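PDB 6ZPZ: MgGH51 from Meripilus giganteus, which hydrolyses terminal alpha-L-arabinofuranosyl residues as a family GH51 arabinofuranosidase, and is caught here in covalent linkage to a cyclopentyl (cyclitol) sulfate. Local coordinates for residues T424-E429 with V474-Y479; Y18-E23 with S223-P228; E284-V289 with F345-N350; A480-H485 with P493-Y498. All coordinates share one frame; numbering follows the deposited sequence.

Contact 1 of 4, residues T424-E429 with V474-Y479; sequences TYFEGE and VFAASY. With LX5 ([(1~{S},2~{S},3~{S},4~{S})-2-(hydroxymethyl)-3,4-bis(oxidanyl)cyclopentyl] hydrogen sulfate), chain G.
Strands 424-428 and 474-479 run parallel, their short axes 7° apart, with Y425, F426 and E427 opposite V474, A476 and A477. A beta bulge falls between the first two pairs, where F475 is the extra residue. F475 N bonds to Y425 O, E427 N to A476 O at 2.8 Å, and S478 N to E427 O in a nearly straight bond of 168°. The side-chain contact is shared by F426, F475 and S478. F426 CD1 presses on A476 CB at 3.4 Å and its CE1 lies 3.5 Å from S478 OG. The CA of G428 rests 3.3 Å above one face of the ring, and a side chain on G428 would run into F426 CE2, which is why glycine suits that place. These are the seventh and eighth strands of a (beta/alpha)8 barrel. F426 and A476 look into its core, where the ring of F224 meets F426, whereas E427, V474 and A477 face helix 454-469. Replacing F426 by an alanine would probably open a gap in that core and deprive A476 CB and G428 CA of the ring they pack against. F475, its CG held between backbone N and carbonyl carbon (chi1 75°), brings its ring back so that CE1 touches F426 CB at 3.6 Å. S478 OG donates to G428 O over 2.9 Å from above the carbonyl plane, which satisfies a buried hydroxyl. Beyond the glycine, E429 stretches out and its OE1 is joined to C2 of the cyclitol at 1.6 Å, consistent with the catalytic nucleophile of a retaining GH51 enzyme.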
# COMPACT_ATOMS: atom_id res chain seq x y z
N THR A 424 -1.28 -19.79 14.54
CA THR A 424 -0.28 -18.74 14.26
C THR A 424 -1.00 -17.41 14.18
O THR A 424 -2.21 -17.41 13.89
CB THR A 424 0.56 -19.04 13.02
OG1 THR A 424 -0.32 -19.21 11.91
CG2 THR A 424 1.46 -20.25 13.19
N TYR A 425 -0.27 -16.33 14.45
CA TYR A 425 -0.85 -15.00 14.60
C TYR A 425 -0.16 -14.06 13.63
O TYR A 425 1.06 -14.10 13.49
CB TYR A 425 -0.79 -14.59 16.07
CG TYR A 425 -1.63 -15.47 16.95
CD1 TYR A 425 -2.99 -15.22 17.13
CD2 TYR A 425 -1.12 -16.62 17.52
CE1 TYR A 425 -3.77 -16.03 17.93
CE2 TYR A 425 -1.90 -17.46 18.29
CZ TYR A 425 -3.23 -17.17 18.48
OH TYR A 425 -3.99 -18.00 19.25
N PHE A 426 -0.99 -13.27 12.98
CA PHE A 426 -0.63 -12.20 12.03
C PHE A 426 -0.98 -10.88 12.71
O PHE A 426 -2.18 -10.59 12.93
CB PHE A 426 -1.40 -12.39 10.73
CG PHE A 426 -1.27 -11.30 9.69
CD1 PHE A 426 -0.14 -10.49 9.62
CD2 PHE A 426 -2.29 -11.10 8.77
CE1 PHE A 426 -0.05 -9.52 8.63
CE2 PHE A 426 -2.19 -10.15 7.78
CZ PHE A 426 -1.07 -9.35 7.71
N GLU A 427 0.04 -10.11 13.07
CA GLU A 427 -0.22 -8.76 13.60
C GLU A 427 -0.42 -7.85 12.39
O GLU A 427 0.52 -7.16 12.03
CB GLU A 427 0.90 -8.30 14.52
CG GLU A 427 0.46 -7.12 15.37
CD GLU A 427 -0.20 -7.46 16.68
OE1 GLU A 427 -0.18 -8.64 17.05
OE2 GLU A 427 -0.77 -6.56 17.29
N GLY A 428 -1.63 -7.85 11.82
CA GLY A 428 -1.85 -7.44 10.43
C GLY A 428 -2.10 -5.95 10.33
O GLY A 428 -2.06 -5.42 9.19
N GLU A 429 -2.35 -5.30 11.46
CA GLU A 429 -2.60 -3.85 11.50
C GLU A 429 -2.20 -3.34 12.87
O GLU A 429 -2.90 -3.65 13.87
CB GLU A 429 -4.09 -3.63 11.24
CG GLU A 429 -4.41 -2.19 11.09
CD GLU A 429 -5.89 -1.99 11.17
OE1 GLU A 429 -6.48 -1.69 10.12
OE2 GLU A 429 -6.45 -2.11 12.30
N VAL A 474 3.95 -16.12 16.08
CA VAL A 474 3.64 -14.88 15.30
C VAL A 474 4.33 -15.03 13.96
O VAL A 474 5.56 -15.17 13.95
CB VAL A 474 4.13 -13.60 15.98
CG1 VAL A 474 3.90 -12.41 15.08
CG2 VAL A 474 3.53 -13.39 17.35
N PHE A 475 3.60 -15.17 12.87
CA PHE A 475 4.25 -15.55 11.59
C PHE A 475 4.46 -14.31 10.72
O PHE A 475 5.13 -14.42 9.69
CB PHE A 475 3.49 -16.66 10.87
CG PHE A 475 2.22 -16.23 10.21
CD1 PHE A 475 1.03 -16.14 10.93
CD2 PHE A 475 2.19 -16.01 8.84
CE1 PHE A 475 -0.15 -15.79 10.30
CE2 PHE A 475 1.01 -15.66 8.21
CZ PHE A 475 -0.16 -15.58 8.94
N ALA A 476 3.76 -13.23 11.04
CA ALA A 476 3.61 -12.08 10.13
C ALA A 476 3.20 -10.85 10.92
O ALA A 476 2.42 -10.95 11.87
CB ALA A 476 2.61 -12.43 9.05
N ALA A 477 3.76 -9.71 10.56
CA ALA A 477 3.43 -8.45 11.25
C ALA A 477 3.60 -7.29 10.27
O ALA A 477 4.64 -7.21 9.60
CB ALA A 477 4.30 -8.30 12.45
N SER A 478 2.60 -6.43 10.22
CA SER A 478 2.61 -5.25 9.33
C SER A 478 2.03 -4.02 10.05
O SER A 478 0.88 -4.05 10.60
CB SER A 478 1.88 -5.54 8.04
OG SER A 478 0.62 -6.12 8.33
N TYR A 479 2.81 -2.94 9.99
CA TYR A 479 2.36 -1.59 10.34
C TYR A 479 1.22 -1.21 9.41
O TYR A 479 1.25 -1.59 8.22
CB TYR A 479 3.49 -0.60 10.18
CG TYR A 479 3.22 0.77 10.73
CD1 TYR A 479 2.51 1.70 9.99
CD2 TYR A 479 3.81 1.20 11.92
CE1 TYR A 479 2.33 2.99 10.45
CE2 TYR A 479 3.65 2.50 12.39
CZ TYR A 479 2.88 3.39 11.66
OH TYR A 479 2.69 4.67 12.10
C1 LX5 G . -8.03 0.11 10.15
C2 LX5 G . -8.10 -1.39 10.15
C6 LX5 G . -6.65 1.51 8.43
C5 LX5 G . -7.82 0.56 8.70
C3 LX5 G . -8.47 -1.85 8.77
C4 LX5 G . -7.84 -0.74 7.92
O7 LX5 G . -5.38 0.89 8.66
O8 LX5 G . -8.66 -0.40 6.80
O9 LX5 G . -8.04 -3.19 8.50
O10 LX5 G . -9.37 0.34 10.58
S11 LX5 G . -9.69 1.45 11.51
O12 LX5 G . -9.25 2.49 10.58
O13 LX5 G . -11.10 1.52 11.88
O14 LX5 G . -8.87 1.17 12.73

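Contact 2 of 4, residues Y18-E23 with S223-P228; sequences YGLMFE and SFFRFP. With LX5 ([(1~{S},2~{S},3~{S},4~{S})-2-(hydroxymethyl)-3,4-bis(oxidanyl)cyclopentyl] hydrogen sulfate), chain G.
L20 and M21 pair in parallel with F225 and R226, the two chain segments running 16° apart and bonded through L20 N to F224 O, R226 N to L20 O and F22 N to R226 O. Strands 20-21 and 224-227 are the first two neighbours in the (beta/alpha)8 barrel. At the start of the contact Y18 O takes two donors from S223: the backbone N in the carbonyl plane, and OG from above it at 2.7 Å. G19 CA lies over one face of the F224 ring in a CH-pi contact, 3.5 Å from its centroid. A side chain on G19 would collide with F224 CD2, and so the bare backbone lets the ring lie flat against the strand. F22 and F225 point the same way and meet tightly, F22 CB 3.2 Å from F225 CZ. Their planes are near parallel (26°) but displaced, with little ring overlap. On the other face M21 runs alongside R226, CG anti to the backbone N (chi1 -179°), which lays it 3.6 Å from R226 NH1. The guanidinium forms salt bridges with E347 and D398, which probably offset the cost of burying its charge. E23 ends the first segment and faces the ligand, whose O8 donates to OE2 at 2.6 Å. Because E23 OE1 is held by N-H donors from W261 and N232, the carboxylate is probably fixed in rotation, with OE2 turned as an acceptor to a hydroxyl of the sugar mimic.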
# COMPACT_ATOMS: atom_id res chain seq x y z
N TYR A 18 8.10 -10.09 8.83
CA TYR A 18 7.93 -8.64 8.55
C TYR A 18 7.42 -8.39 7.14
O TYR A 18 7.99 -8.84 6.16
CB TYR A 18 9.22 -7.86 8.79
CG TYR A 18 9.76 -8.08 10.18
CD1 TYR A 18 9.11 -7.57 11.30
CD2 TYR A 18 10.86 -8.90 10.38
CE1 TYR A 18 9.59 -7.80 12.58
CE2 TYR A 18 11.35 -9.13 11.66
CZ TYR A 18 10.73 -8.57 12.75
OH TYR A 18 11.23 -8.82 13.98
N GLY A 19 6.32 -7.64 7.04
CA GLY A 19 5.83 -7.30 5.71
C GLY A 19 4.88 -6.13 5.77
O GLY A 19 4.90 -5.40 6.77
N LEU A 20 4.10 -5.99 4.70
CA LEU A 20 3.37 -4.73 4.43
C LEU A 20 1.89 -5.04 4.44
O LEU A 20 1.51 -6.15 4.08
CB LEU A 20 3.74 -4.19 3.06
CG LEU A 20 5.21 -3.90 2.84
CD1 LEU A 20 5.39 -3.22 1.50
CD2 LEU A 20 5.77 -3.08 3.99
N MET A 21 1.11 -4.05 4.81
CA MET A 21 -0.35 -4.14 4.79
C MET A 21 -0.77 -2.98 3.91
O MET A 21 -0.39 -1.86 4.18
CB MET A 21 -0.95 -3.99 6.19
CG MET A 21 -2.45 -4.10 6.19
SD MET A 21 -3.19 -2.51 5.77
CE MET A 21 -4.43 -2.46 7.08
N PHE A 22 -1.51 -3.28 2.86
CA PHE A 22 -1.86 -2.28 1.85
C PHE A 22 -3.36 -2.32 1.60
O PHE A 22 -3.94 -3.36 1.32
CB PHE A 22 -1.11 -2.52 0.56
CG PHE A 22 -1.40 -1.45 -0.46
CD1 PHE A 22 -2.46 -1.59 -1.32
CD2 PHE A 22 -0.63 -0.30 -0.53
CE1 PHE A 22 -2.72 -0.60 -2.27
CE2 PHE A 22 -0.91 0.70 -1.46
CZ PHE A 22 -1.96 0.54 -2.32
N GLU A 23 -3.93 -1.14 1.57
CA GLU A 23 -5.18 -0.92 0.83
C GLU A 23 -5.06 0.46 0.22
O GLU A 23 -4.15 1.19 0.63
CB GLU A 23 -6.35 -0.98 1.81
CG GLU A 23 -6.32 0.21 2.76
CD GLU A 23 -7.33 0.10 3.88
OE1 GLU A 23 -8.55 0.04 3.60
OE2 GLU A 23 -6.88 0.10 5.00
N SER A 223 8.62 -9.27 3.41
CA SER A 223 8.49 -10.67 2.96
C SER A 223 7.08 -10.86 2.43
O SER A 223 6.85 -11.85 1.73
CB SER A 223 8.76 -11.67 4.06
OG SER A 223 7.93 -11.39 5.20
N PHE A 224 6.13 -10.03 2.82
CA PHE A 224 4.75 -10.29 2.36
C PHE A 224 4.02 -8.99 2.15
O PHE A 224 4.50 -7.97 2.64
CB PHE A 224 3.98 -11.14 3.37
CG PHE A 224 3.66 -10.40 4.63
CD1 PHE A 224 2.57 -9.54 4.69
CD2 PHE A 224 4.43 -10.57 5.77
CE1 PHE A 224 2.28 -8.89 5.88
CE2 PHE A 224 4.15 -9.90 6.95
CZ PHE A 224 3.06 -9.05 7.00
N PHE A 225 2.87 -9.08 1.51
CA PHE A 225 2.06 -7.89 1.20
C PHE A 225 0.60 -8.30 1.38
O PHE A 225 0.15 -9.19 0.65
CB PHE A 225 2.38 -7.47 -0.22
CG PHE A 225 1.84 -6.15 -0.66
CD1 PHE A 225 0.53 -6.05 -1.11
CD2 PHE A 225 2.68 -5.05 -0.76
CE1 PHE A 225 0.06 -4.85 -1.62
CE2 PHE A 225 2.19 -3.85 -1.26
CZ PHE A 225 0.89 -3.76 -1.68
N ARG A 226 -0.05 -7.77 2.40
CA ARG A 226 -1.47 -8.13 2.69
C ARG A 226 -2.31 -7.11 1.91
O ARG A 226 -2.06 -5.93 2.01
CB ARG A 226 -1.79 -8.12 4.18
CG ARG A 226 -3.24 -8.47 4.54
CD ARG A 226 -3.63 -7.60 5.73
NE ARG A 226 -5.04 -7.60 6.11
CZ ARG A 226 -5.52 -6.97 7.19
NH1 ARG A 226 -4.69 -6.30 7.97
NH2 ARG A 226 -6.83 -7.00 7.48
N PHE A 227 -3.25 -7.61 1.13
CA PHE A 227 -4.01 -6.78 0.18
C PHE A 227 -5.28 -7.53 -0.13
O PHE A 227 -5.40 -8.72 0.16
CB PHE A 227 -3.19 -6.52 -1.10
CG PHE A 227 -3.27 -7.62 -2.12
CD1 PHE A 227 -2.67 -8.84 -1.89
CD2 PHE A 227 -4.05 -7.48 -3.25
CE1 PHE A 227 -2.78 -9.88 -2.80
CE2 PHE A 227 -4.13 -8.51 -4.18
CZ PHE A 227 -3.56 -9.72 -3.92
N PRO A 228 -6.30 -6.89 -0.73
CA PRO A 228 -6.34 -5.46 -1.03
C PRO A 228 -6.96 -4.63 0.09
O PRO A 228 -7.21 -3.45 -0.09
CB PRO A 228 -7.20 -5.51 -2.29
CG PRO A 228 -8.23 -6.56 -2.03
CD PRO A 228 -7.47 -7.60 -1.26
C1 LX5 G . -8.03 0.11 10.15
C2 LX5 G . -8.10 -1.39 10.15
C6 LX5 G . -6.65 1.51 8.43
C5 LX5 G . -7.82 0.56 8.70
C3 LX5 G . -8.47 -1.85 8.77
C4 LX5 G . -7.84 -0.74 7.92
O7 LX5 G . -5.38 0.89 8.66
O8 LX5 G . -8.66 -0.40 6.80
O9 LX5 G . -8.04 -3.19 8.50
O10 LX5 G . -9.37 0.34 10.58
S11 LX5 G . -9.69 1.45 11.51
O12 LX5 G . -9.25 2.49 10.58
O13 LX5 G . -11.10 1.52 11.88
O14 LX5 G . -8.87 1.17 12.73
O HOH W 1 10.37 -11.40 7.33

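Contact 3 of 4, residues E284-V289 with F345-N350; sequences EPIMAV and FVEVGN. With LX5 ([(1~{S},2~{S},3~{S},4~{S})-2-(hydroxymethyl)-3,4-bis(oxidanyl)cyclopentyl] hydrogen sulfate), chain G.
F345 can be followed outward along its contacts with strand 284-289. Its CB packs on I286 CG2 at 3.9 Å, with CG1 of the same isoleucine hardly farther. With CG set anti to the carbonyl carbon (chi1 -58°), the ring leaves the strand so that P285 O lies near its plane, at the edge. CD2 and then CE2 approach E284 OE2, the latter at 3.7 Å. Carboxylate and ring planes are 43° apart there, and the acid's charge is met by R344. Across the ring, F345 CE1 lies 3.6 Å from F475 CE2, inside the barrel. The backbones are parallel at 28°, a pair of neighbouring strands in the (beta/alpha)8 barrel. E347 N bonds to M287 O and V289 N to E347 O, each at 2.8 Å. V289 and V346, beta-branched residues well suited to strands, cross at about a right angle on the opposite face, where V289 also touches helix 306-320. G349 N bonds to V289 O. Its positive phi, easy for glycine, turns the chain out of the strand and on to N350. N350 OD1 accepts from ligand O9 at 2.8 Å, while ND2 donates to N231 and E234. With both ends of the amide engaged, its flip is probably fixed and OD1 is offered to the hydroxyl, as with the asparagine that precedes the acid/base glutamate in clan GH-A.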
# COMPACT_ATOMS: atom_id res chain seq x y z
N GLU A 284 5.58 -12.29 -0.79
CA GLU A 284 4.43 -13.18 -1.05
C GLU A 284 3.16 -12.54 -0.53
O GLU A 284 3.16 -11.71 0.39
CB GLU A 284 4.66 -14.56 -0.46
CG GLU A 284 4.58 -14.58 1.02
CD GLU A 284 4.79 -16.01 1.46
OE1 GLU A 284 5.91 -16.31 1.92
OE2 GLU A 284 3.86 -16.81 1.27
N PRO A 285 2.04 -12.83 -1.20
CA PRO A 285 0.78 -12.18 -0.85
C PRO A 285 0.16 -12.82 0.38
O PRO A 285 0.25 -14.03 0.52
CB PRO A 285 -0.11 -12.47 -2.06
CG PRO A 285 0.45 -13.75 -2.63
CD PRO A 285 1.95 -13.61 -2.45
N ILE A 286 -0.46 -11.98 1.20
CA ILE A 286 -1.54 -12.43 2.11
C ILE A 286 -2.77 -11.77 1.51
O ILE A 286 -2.88 -10.53 1.56
CB ILE A 286 -1.31 -12.04 3.57
CG1 ILE A 286 0.04 -12.55 4.09
CG2 ILE A 286 -2.48 -12.57 4.36
CD1 ILE A 286 0.29 -12.34 5.55
N MET A 287 -3.58 -12.56 0.88
CA MET A 287 -4.66 -12.02 0.04
C MET A 287 -5.96 -12.09 0.82
O MET A 287 -6.27 -13.13 1.37
CB MET A 287 -4.79 -12.80 -1.26
CG MET A 287 -5.77 -12.15 -2.18
SD MET A 287 -5.85 -12.76 -3.82
CE MET A 287 -6.51 -14.39 -3.49
N ALA A 288 -6.65 -10.99 0.96
CA ALA A 288 -7.97 -10.96 1.64
C ALA A 288 -9.03 -11.32 0.61
O ALA A 288 -8.89 -10.93 -0.54
CB ALA A 288 -8.22 -9.62 2.26
N VAL A 289 -10.04 -12.05 1.05
CA VAL A 289 -11.27 -12.23 0.24
C VAL A 289 -12.43 -11.63 1.02
O VAL A 289 -12.46 -11.65 2.29
CB VAL A 289 -11.51 -13.72 -0.08
CG1 VAL A 289 -10.40 -14.21 -0.99
CG2 VAL A 289 -11.64 -14.55 1.20
N PHE A 345 -1.49 -17.85 2.06
CA PHE A 345 -2.26 -17.25 3.16
C PHE A 345 -3.40 -16.44 2.57
O PHE A 345 -3.15 -15.60 1.71
CB PHE A 345 -1.43 -16.28 3.99
CG PHE A 345 -0.22 -16.94 4.56
CD1 PHE A 345 -0.36 -17.86 5.58
CD2 PHE A 345 1.03 -16.68 4.04
CE1 PHE A 345 0.76 -18.50 6.09
CE2 PHE A 345 2.15 -17.30 4.56
CZ PHE A 345 2.02 -18.20 5.60
N VAL A 346 -4.61 -16.72 3.04
CA VAL A 346 -5.80 -15.96 2.61
C VAL A 346 -6.48 -15.50 3.88
O VAL A 346 -6.67 -16.32 4.81
CB VAL A 346 -6.70 -16.77 1.67
CG1 VAL A 346 -8.09 -16.17 1.56
CG2 VAL A 346 -6.07 -16.95 0.32
N GLU A 347 -6.84 -14.22 3.90
CA GLU A 347 -7.57 -13.60 5.02
C GLU A 347 -9.06 -13.56 4.66
O GLU A 347 -9.44 -13.06 3.59
CB GLU A 347 -6.97 -12.24 5.34
CG GLU A 347 -7.55 -11.62 6.57
CD GLU A 347 -6.64 -10.60 7.24
OE1 GLU A 347 -5.51 -10.41 6.75
OE2 GLU A 347 -7.06 -10.02 8.26
N VAL A 348 -9.88 -14.08 5.57
CA VAL A 348 -11.34 -14.12 5.37
C VAL A 348 -11.95 -12.84 5.94
O VAL A 348 -12.23 -12.75 7.17
CB VAL A 348 -11.91 -15.40 5.96
CG1 VAL A 348 -13.42 -15.45 5.73
CG2 VAL A 348 -11.18 -16.61 5.39
N GLY A 349 -12.11 -11.87 5.06
CA GLY A 349 -12.75 -10.62 5.43
C GLY A 349 -11.74 -9.66 6.02
O GLY A 349 -10.53 -9.78 5.77
N ASN A 350 -12.25 -8.72 6.78
CA ASN A 350 -11.49 -7.61 7.41
C ASN A 350 -12.21 -7.30 8.71
O ASN A 350 -13.43 -7.02 8.63
CB ASN A 350 -11.47 -6.40 6.48
CG ASN A 350 -10.82 -5.18 7.10
OD1 ASN A 350 -9.63 -5.24 7.42
ND2 ASN A 350 -11.61 -4.13 7.30
C1 LX5 G . -8.03 0.11 10.15
C2 LX5 G . -8.10 -1.39 10.15
C6 LX5 G . -6.65 1.51 8.43
C5 LX5 G . -7.82 0.56 8.70
C3 LX5 G . -8.47 -1.85 8.77
C4 LX5 G . -7.84 -0.74 7.92
O7 LX5 G . -5.38 0.89 8.66
O8 LX5 G . -8.66 -0.40 6.80
O9 LX5 G . -8.04 -3.19 8.50
O10 LX5 G . -9.37 0.34 10.58
S11 LX5 G . -9.69 1.45 11.51
O12 LX5 G . -9.25 2.49 10.58
O13 LX5 G . -11.10 1.52 11.88
O14 LX5 G . -8.87 1.17 12.73

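Contact 4 of 4, residues A480-H485 with P493-Y498; sequences APLLQH and PDLVSY. With LX5 ([(1~{S},2~{S},3~{S},4~{S})-2-(hydroxymethyl)-3,4-bis(oxidanyl)cyclopentyl] hydrogen sulfate), chain G.
Y498 is folded back over the neighbouring strand by its first torsion, which sets CG between backbone N and carbonyl carbon (chi1 50°), and Q484 O comes to lie 3.4 Å above the centre of the ring. Q484 leaves from the other face of the sheet, with S497, CG anti to its N and the chain extended, and its OE1 accepts from S497 OG at 2.7 Å. A water lies between OE1 and D494 N, accepting from the latter, while NE2 is bonded to T489. D494 crosses the glutamine at about a right angle, OD2 lying 3.3 Å from Q484 CB. L483 reaches the edge of the Y498 ring with CD2, and the same methyl touches V496 CB at 3.7 Å. The edge of Y498 is turned toward the face of H485 in an offset edge-to-face pair, planes 71° apart. Strands 483-485 and 496-498 are parallel and, with 503-505, make a small mixed sheet in the connection between the eighth barrel strand and helix 507-517. Their backbones join through Y498 N to Q484 O, L495 N to P481 O at 3.1 Å, and two weak bonds between them. With an alanine in place of Y498, Q484 O and L483 CD2 would probably lose the ring they pack against, H485 an aromatic neighbour, and H27 O its phenol partner. Nearer the active site, P481 follows a cis peptide bond. Its CG packs 3.2 Å from D494 OD1 on one side and 3.6 Å from ligand O7 on the other.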
# COMPACT_ATOMS: atom_id res chain seq x y z
N ALA A 480 0.30 -0.39 9.89
CA ALA A 480 -0.77 0.12 9.02
C ALA A 480 -1.22 1.49 9.51
O ALA A 480 -1.29 1.75 10.70
CB ALA A 480 -1.90 -0.86 8.96
N PRO A 481 -1.63 2.40 8.62
CA PRO A 481 -1.50 2.19 7.19
C PRO A 481 -0.06 2.35 6.68
O PRO A 481 0.71 3.02 7.30
CB PRO A 481 -2.38 3.28 6.58
CG PRO A 481 -3.30 3.68 7.71
CD PRO A 481 -2.45 3.56 8.96
N LEU A 482 0.19 1.86 5.48
CA LEU A 482 1.54 1.85 4.87
C LEU A 482 1.83 3.22 4.27
O LEU A 482 2.94 3.70 4.44
CB LEU A 482 1.55 0.78 3.78
CG LEU A 482 2.85 0.59 3.02
CD1 LEU A 482 4.01 0.27 3.94
CD2 LEU A 482 2.66 -0.51 2.01
N LEU A 483 0.88 3.78 3.51
CA LEU A 483 1.14 4.91 2.59
C LEU A 483 0.20 6.08 2.84
O LEU A 483 -0.97 5.86 3.14
CB LEU A 483 1.01 4.42 1.14
CG LEU A 483 2.21 3.62 0.62
CD1 LEU A 483 1.94 3.10 -0.77
CD2 LEU A 483 3.50 4.43 0.63
N GLN A 484 0.68 7.27 2.57
CA GLN A 484 -0.08 8.52 2.80
C GLN A 484 0.31 9.55 1.76
O GLN A 484 1.49 10.02 1.73
CB GLN A 484 0.22 9.09 4.19
CG GLN A 484 -0.49 10.41 4.47
CD GLN A 484 0.09 11.11 5.67
OE1 GLN A 484 1.16 10.76 6.18
NE2 GLN A 484 -0.62 12.13 6.12
N HIS A 485 -0.69 9.96 0.99
CA HIS A 485 -0.61 11.19 0.18
C HIS A 485 -0.89 12.34 1.15
O HIS A 485 -2.01 12.42 1.66
CB HIS A 485 -1.57 11.13 -1.04
CG HIS A 485 -1.19 12.14 -2.06
ND1 HIS A 485 -0.91 13.45 -1.69
CD2 HIS A 485 -0.94 12.06 -3.39
CE1 HIS A 485 -0.52 14.14 -2.76
NE2 HIS A 485 -0.56 13.32 -3.83
N PRO A 493 -1.05 8.10 12.09
CA PRO A 493 0.13 8.21 11.25
C PRO A 493 0.25 7.06 10.24
O PRO A 493 -0.38 6.02 10.37
CB PRO A 493 1.27 8.06 12.26
CG PRO A 493 0.69 7.12 13.25
CD PRO A 493 -0.78 7.45 13.36
N ASP A 494 1.13 7.26 9.27
CA ASP A 494 1.32 6.33 8.14
C ASP A 494 2.81 6.06 8.00
O ASP A 494 3.62 6.94 8.33
CB ASP A 494 0.71 6.92 6.89
CG ASP A 494 -0.73 7.26 7.14
OD1 ASP A 494 -1.52 6.33 7.25
OD2 ASP A 494 -1.02 8.45 7.22
N LEU A 495 3.17 4.89 7.48
CA LEU A 495 4.60 4.46 7.47
C LEU A 495 5.42 5.31 6.50
O LEU A 495 6.59 5.61 6.79
CB LEU A 495 4.70 2.99 7.07
CG LEU A 495 5.98 2.31 7.52
CD1 LEU A 495 6.03 2.31 9.04
CD2 LEU A 495 6.07 0.90 6.98
N VAL A 496 4.84 5.63 5.37
CA VAL A 496 5.56 6.29 4.26
C VAL A 496 4.61 7.33 3.70
O VAL A 496 3.45 6.95 3.39
CB VAL A 496 6.02 5.29 3.20
CG1 VAL A 496 6.57 6.04 1.99
CG2 VAL A 496 7.06 4.35 3.75
N SER A 497 5.08 8.57 3.63
CA SER A 497 4.25 9.66 3.11
C SER A 497 4.85 10.20 1.82
O SER A 497 6.07 10.04 1.57
CB SER A 497 4.06 10.73 4.16
OG SER A 497 3.68 10.14 5.39
N TYR A 498 4.05 10.93 1.06
CA TYR A 498 4.54 11.49 -0.21
C TYR A 498 3.58 12.59 -0.63
O TYR A 498 2.41 12.64 -0.23
CB TYR A 498 4.72 10.41 -1.28
CG TYR A 498 3.50 9.54 -1.41
CD1 TYR A 498 2.41 9.94 -2.15
CD2 TYR A 498 3.39 8.40 -0.64
CE1 TYR A 498 1.24 9.19 -2.20
CE2 TYR A 498 2.23 7.64 -0.66
CZ TYR A 498 1.15 8.05 -1.42
OH TYR A 498 0.05 7.26 -1.40
C1 LX5 G . -8.03 0.11 10.15
C2 LX5 G . -8.10 -1.39 10.15
C6 LX5 G . -6.65 1.51 8.43
C5 LX5 G . -7.82 0.56 8.70
C3 LX5 G . -8.47 -1.85 8.77
C4 LX5 G . -7.84 -0.74 7.92
O7 LX5 G . -5.38 0.89 8.66
O8 LX5 G . -8.66 -0.40 6.80
O9 LX5 G . -8.04 -3.19 8.50
O10 LX5 G . -9.37 0.34 10.58
S11 LX5 G . -9.69 1.45 11.51
O12 LX5 G . -9.25 2.49 10.58
O13 LX5 G . -11.10 1.52 11.88
O14 LX5 G . -8.87 1.17 12.73
O HOH W 2 -1.56 4.42 12.02
O HOH W 3 1.60 10.05 8.74

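Contacts 1, 2 and 3 belong to one eight-stranded barrel. Contacts 1 and 2, with centres about 10 Å apart, meet where the sheet closes on itself, G19 N lying 3.1 Å from A477 O in a probable hydrogen bond. Contact 3 continues from contact 2, centres about 9 Å apart, through F227 O and A288 N. Contact 4 follows the last strand of contact 1 directly in the chain and stands about 21 Å from contact 3 between centres. All four nonetheless converge on the ligand: E429 holds it covalently, E23 and N350 take its hydroxyls, and A480 and P481 pack by its hydroxymethyl oxygen, with Y402 and N231 completing the polar shell.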